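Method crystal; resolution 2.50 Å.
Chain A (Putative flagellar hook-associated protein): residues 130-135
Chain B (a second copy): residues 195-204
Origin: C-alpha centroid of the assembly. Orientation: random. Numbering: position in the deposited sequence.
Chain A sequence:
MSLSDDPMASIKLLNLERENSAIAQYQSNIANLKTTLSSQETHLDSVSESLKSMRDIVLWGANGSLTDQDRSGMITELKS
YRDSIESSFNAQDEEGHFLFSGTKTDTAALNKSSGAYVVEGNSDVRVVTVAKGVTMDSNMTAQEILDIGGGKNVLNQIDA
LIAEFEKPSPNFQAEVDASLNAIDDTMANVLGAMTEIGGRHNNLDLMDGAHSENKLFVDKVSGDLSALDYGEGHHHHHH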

ATOM      1  N   VAL A 130       4.500   1.130   5.866  1.00 54.61           N
ATOM      2  CA  VAL A 130       5.325   0.081   6.324  1.00 54.57           C
ATOM      3  C   VAL A 130       6.784   0.314   5.936  1.00 55.27           C
ATOM      4  O   VAL A 130       7.639  -0.500   6.297  1.00 55.44           O
ATOM      5  CB  VAL A 130       4.797  -1.314   5.820  1.00 54.29           C
ATOM      6  CG1 VAL A 130       3.353  -1.575   6.333  1.00 53.65           C
ATOM      7  CG2 VAL A 130       4.867  -1.447   4.293  1.00 54.73           C
ATOM      8  N   ALA A 131       7.047   1.372   5.149  1.00 55.83           N
ATOM      9  CA  ALA A 131       8.381   1.903   4.872  1.00 56.64           C
ATOM     10  C   ALA A 131       8.154   3.243   4.196  1.00 57.18           C
ATOM     11  O   ALA A 131       7.044   3.502   3.713  1.00 57.01           O
ATOM     12  CB  ALA A 131       9.230   0.989   3.971  1.00 57.25           C
ATOM     13  N   LYS A 132       9.187   4.095   4.148  1.00 57.95           N
ATOM     14  CA  LYS A 132       9.049   5.415   3.603  1.00 58.64           C
ATOM     15  C   LYS A 132       8.333   5.368   2.283  1.00 59.04           C
ATOM     16  O   LYS A 132       8.849   4.811   1.327  1.00 59.66           O
ATOM     17  CB  LYS A 132      10.412   6.065   3.416  1.00 59.66           C
ATOM     18  CG  LYS A 132      10.309   7.604   3.132  1.00 61.19           C
ATOM     19  CD  LYS A 132       9.336   8.295   4.138  1.00 62.88           C
ATOM     20  CE  LYS A 132       9.590   9.828   4.307  1.00 66.00           C
ATOM     21  NZ  LYS A 132       8.494  10.604   3.612  1.00 62.73           N
ATOM     22  N   GLY A 133       7.168   5.995   2.225  1.00 58.87           N
ATOM     23  CA  GLY A 133       6.368   6.034   0.999  1.00 59.35           C
ATOM     24  C   GLY A 133       5.753   4.710   0.479  1.00 58.81           C
ATOM     25  O   GLY A 133       5.423   4.608  -0.712  1.00 59.48           O
ATOM     26  N   VAL A 134       5.567   3.725   1.372  1.00 57.74           N
ATOM     27  CA  VAL A 134       5.008   2.471   0.995  1.00 57.27           C
ATOM     28  C   VAL A 134       3.857   2.097   1.932  1.00 56.19           C
ATOM     29  O   VAL A 134       4.064   1.978   3.140  1.00 55.64           O
ATOM     30  CB  VAL A 134       6.088   1.333   1.054  1.00 57.34           C
ATOM     31  CG1 VAL A 134       5.471  -0.046   0.606  1.00 56.98           C
ATOM     32  CG2 VAL A 134       7.377   1.737   0.271  1.00 58.58           C
ATOM     33  N   THR A 135       2.665   1.853   1.388  1.00 55.99           N
ATOM     34  CA  THR A 135       1.571   1.428   2.236  1.00 55.10           C
ATOM     35  C   THR A 135       1.103   0.039   1.896  1.00 54.69           C
ATOM     36  O   THR A 135       1.180  -0.419   0.746  1.00 55.15           O
ATOM     37  CB  THR A 135       0.361   2.348   2.129  1.00 55.21           C
ATOM     38  OG1 THR A 135      -0.233   2.126   0.849  1.00 55.89           O
ATOM     39  CG2 THR A 135       0.755   3.810   2.295  1.00 55.86           C
TER
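Chain B 195-204: TEIGGRHNNL

The most unusual feature of this contact is how an arginine from a helix reaches the backbone of a tight turn at a glycine. B:Arg200 NH1 lies 3.1 Å from A:Lys132 O and 3.7 Å from A:Gly133 CA. A:Gly133 has a positive phi of 67°, which by itself favours glycine. The contact adds a second constraint: a CB at this position would point toward chain B and come within 2.4 Å of B:Arg200 NH1, a clash.

The chain A segment is a hairpin-like reversal. A type II beta turn runs from A:Ala131 to A:Val134, with A:Lys132 and A:Gly133 at its two central positions. It is closed by a backbone hydrogen bond from A:Val134 N to A:Ala131 O, 2.8 Å. A second one, from A:Val130 N to A:Val134 O, is 2.9 Å. A:Val134 and A:Thr135 belong to a strand that continues later in the chain.

Chain B is helical throughout residues 195-204, and the helix extends beyond both ends. Successive i to i+4 backbone hydrogen bonds hold it, such as B:Arg200 N to B:Glu196 O at 3.0 Å. The helix backbone stays well back from the turn. The CA atoms of A:Lys132 and B:Arg200 are 7.6 Å apart, and those of A:Ala131 and B:Asn203 are 8.4 Å apart. On the chain B side the contacts are made by side chains; chain A also offers backbone atoms of the turn. Along the helix from B:Glu196 through B:Arg200 to B:Asn203, the contacts pass from the A:Lys132 side chain to the turn backbone and then to A:Ala131 and A:Val134.

The CA-to-CB bond of B:Arg200 points sideways relative to chain A, but the end of the side chain comes nearer. A:Lys132 O sits at the edge of the guanidinium, near its plane. Within the helix, B:Arg200 NH2 donates a hydrogen bond to B:Glu196 OE2 at 2.7 Å, part of a salt bridge. This links two residues one helical turn apart.

The CA-to-CB bond of A:Lys132 points toward the helix. Its CG is 3.8 Å from B:Arg200 NH1. Its NZ lies 4.0 Å from B:Glu196 OE2, so the opposite charges are near each other but beyond salt-bridge distance.

The CA-to-CB bond of B:Asn203 points toward chain A. Its ND2 is 3.7 Å from A:Ala131 CB and 4.2 Å from A:Val134 CG2. These are packing contacts against small aliphatic groups. The two stretches together bury 249 Å², a modest area.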

ATOM      1  N   THR B 195      18.523  10.690  -1.590  1.00 63.44           N
ATOM      2  CA  THR B 195      18.608   9.538  -0.664  1.00 64.67           C
ATOM      3  C   THR B 195      17.268   8.811  -0.627  1.00 63.60           C
ATOM      4  O   THR B 195      17.225   7.574  -0.704  1.00 65.78           O
ATOM      5  CB  THR B 195      19.007   9.973   0.771  1.00 64.94           C
ATOM      6  OG1 THR B 195      20.385  10.325   0.787  1.00 71.60           O
ATOM      7  CG2 THR B 195      18.898   8.872   1.703  1.00 69.40           C
ATOM      8  N   GLU B 196      16.172   9.565  -0.521  1.00 61.45           N
ATOM      9  CA  GLU B 196      14.852   8.977  -0.367  1.00 60.44           C
ATOM     10  C   GLU B 196      14.494   8.239  -1.638  1.00 59.34           C
ATOM     11  O   GLU B 196      14.164   7.090  -1.575  1.00 60.66           O
ATOM     12  CB  GLU B 196      13.860  10.066  -0.058  1.00 60.77           C
ATOM     13  CG  GLU B 196      12.452   9.642   0.093  1.00 64.25           C
ATOM     14  CD  GLU B 196      11.583  10.832   0.500  1.00 69.46           C
ATOM     15  OE1 GLU B 196      12.063  11.714   1.244  1.00 67.89           O
ATOM     16  OE2 GLU B 196      10.400  10.871   0.082  1.00 76.87           O
ATOM     17  N   ILE B 197      14.649   8.847  -2.806  1.00 58.48           N
ATOM     18  CA  ILE B 197      14.462   8.091  -4.059  1.00 58.12           C
ATOM     19  C   ILE B 197      15.173   6.736  -4.078  1.00 58.55           C
ATOM     20  O   ILE B 197      14.579   5.709  -4.458  1.00 59.04           O
ATOM     21  CB  ILE B 197      14.938   8.878  -5.271  1.00 59.78           C
ATOM     22  CG1 ILE B 197      14.083  10.151  -5.454  1.00 59.39           C
ATOM     23  CG2 ILE B 197      14.943   7.972  -6.502  1.00 59.96           C
ATOM     24  CD1 ILE B 197      14.542  11.071  -6.616  1.00 62.10           C
ATOM     25  N   GLY B 198      16.432   6.728  -3.668  1.00 58.99           N
ATOM     26  CA  GLY B 198      17.224   5.493  -3.565  1.00 60.06           C
ATOM     27  C   GLY B 198      16.612   4.441  -2.672  1.00 59.76           C
ATOM     28  O   GLY B 198      16.611   3.266  -3.020  1.00 62.82           O
ATOM     29  N   GLY B 199      16.065   4.835  -1.523  1.00 58.24           N
ATOM     30  CA  GLY B 199      15.407   3.861  -0.656  1.00 58.05           C
ATOM     31  C   GLY B 199      14.155   3.331  -1.355  1.00 57.61           C
ATOM     32  O   GLY B 199      13.758   2.158  -1.199  1.00 58.39           O
ATOM     33  N   ARG B 200      13.529   4.185  -2.154  1.00 55.70           N
ATOM     34  CA  ARG B 200      12.440   3.705  -2.977  1.00 55.81           C
ATOM     35  C   ARG B 200      12.838   2.698  -4.031  1.00 56.51           C
ATOM     36  O   ARG B 200      12.093   1.755  -4.247  1.00 56.20           O
ATOM     37  CB  ARG B 200      11.594   4.861  -3.522  1.00 55.06           C
ATOM     38  CG  ARG B 200      10.636   5.271  -2.432  1.00 60.73           C
ATOM     39  CD  ARG B 200       9.260   5.728  -2.907  1.00 68.74           C
ATOM     40  NE  ARG B 200       9.129   7.206  -2.786  1.00 67.91           N
ATOM     41  CZ  ARG B 200       9.275   7.856  -1.638  1.00 72.67           C
ATOM     42  NH1 ARG B 200       9.581   7.154  -0.553  1.00 73.54           N
ATOM     43  NH2 ARG B 200       9.118   9.198  -1.556  1.00 75.29           N
ATOM     44  N   HIS B 201      14.013   2.866  -4.655  1.00 58.63           N
ATOM     45  CA  HIS B 201      14.559   1.908  -5.632  1.00 60.99           C
ATOM     46  C   HIS B 201      14.846   0.637  -4.909  1.00 63.61           C
ATOM     47  O   HIS B 201      14.483  -0.426  -5.367  1.00 64.70           O
ATOM     48  CB  HIS B 201      15.864   2.382  -6.271  1.00 63.39           C
ATOM     49  CG  HIS B 201      15.685   3.328  -7.416  1.00 62.88           C
ATOM     50  ND1 HIS B 201      15.011   2.987  -8.567  1.00 63.93           N
ATOM     51  CD2 HIS B 201      16.101   4.606  -7.590  1.00 63.42           C
ATOM     52  CE1 HIS B 201      15.007   4.015  -9.395  1.00 64.28           C
ATOM     53  NE2 HIS B 201      15.674   5.009  -8.832  1.00 65.69           N
ATOM     54  N   ASN B 202      15.477   0.710  -3.750  1.00 65.66           N
ATOM     55  CA  ASN B 202      15.682  -0.559  -3.032  1.00 69.30           C
ATOM     56  C   ASN B 202      14.410  -1.281  -2.772  1.00 67.62           C
ATOM     57  O   ASN B 202      14.346  -2.453  -3.014  1.00 72.05           O
ATOM     58  CB  ASN B 202      16.501  -0.361  -1.777  1.00 72.12           C
ATOM     59  CG  ASN B 202      17.877   0.247  -2.106  1.00 75.88           C
ATOM     60  OD1 ASN B 202      18.363   0.065  -3.220  1.00 80.30           O
ATOM     61  ND2 ASN B 202      18.476   0.978  -1.166  1.00 75.12           N
ATOM     62  N   ASN B 203      13.365  -0.580  -2.351  1.00 63.92           N
ATOM     63  CA  ASN B 203      12.093  -1.219  -1.998  1.00 61.18           C
ATOM     64  C   ASN B 203      11.343  -1.714  -3.228  1.00 59.81           C
ATOM     65  O   ASN B 203      10.736  -2.764  -3.176  1.00 60.15           O
ATOM     66  CB  ASN B 203      11.232  -0.249  -1.171  1.00 58.64           C
ATOM     67  CG  ASN B 203      11.506  -0.356   0.340  1.00 61.08           C
ATOM     68  OD1 ASN B 203      11.791  -1.472   0.898  1.00 64.93           O
ATOM     69  ND2 ASN B 203      11.407   0.778   1.019  1.00 58.05           N
ATOM     70  N   LEU B 204      11.400  -0.959  -4.335  1.00 58.37           N
ATOM     71  CA  LEU B 204      10.883  -1.439  -5.618  1.00 58.17           C
ATOM     72  C   LEU B 204      11.526  -2.756  -5.951  1.00 61.07           C
ATOM     73  O   LEU B 204      10.802  -3.728  -6.116  1.00 63.21           O
ATOM     74  CB  LEU B 204      11.073  -0.450  -6.757  1.00 57.49           C
ATOM     75  CG  LEU B 204      10.165   0.789  -6.717  1.00 56.84           C
ATOM     76  CD1 LEU B 204      10.605   1.772  -7.782  1.00 58.84           C
ATOM     77  CD2 LEU B 204       8.715   0.468  -6.938  1.00 55.75           C
TER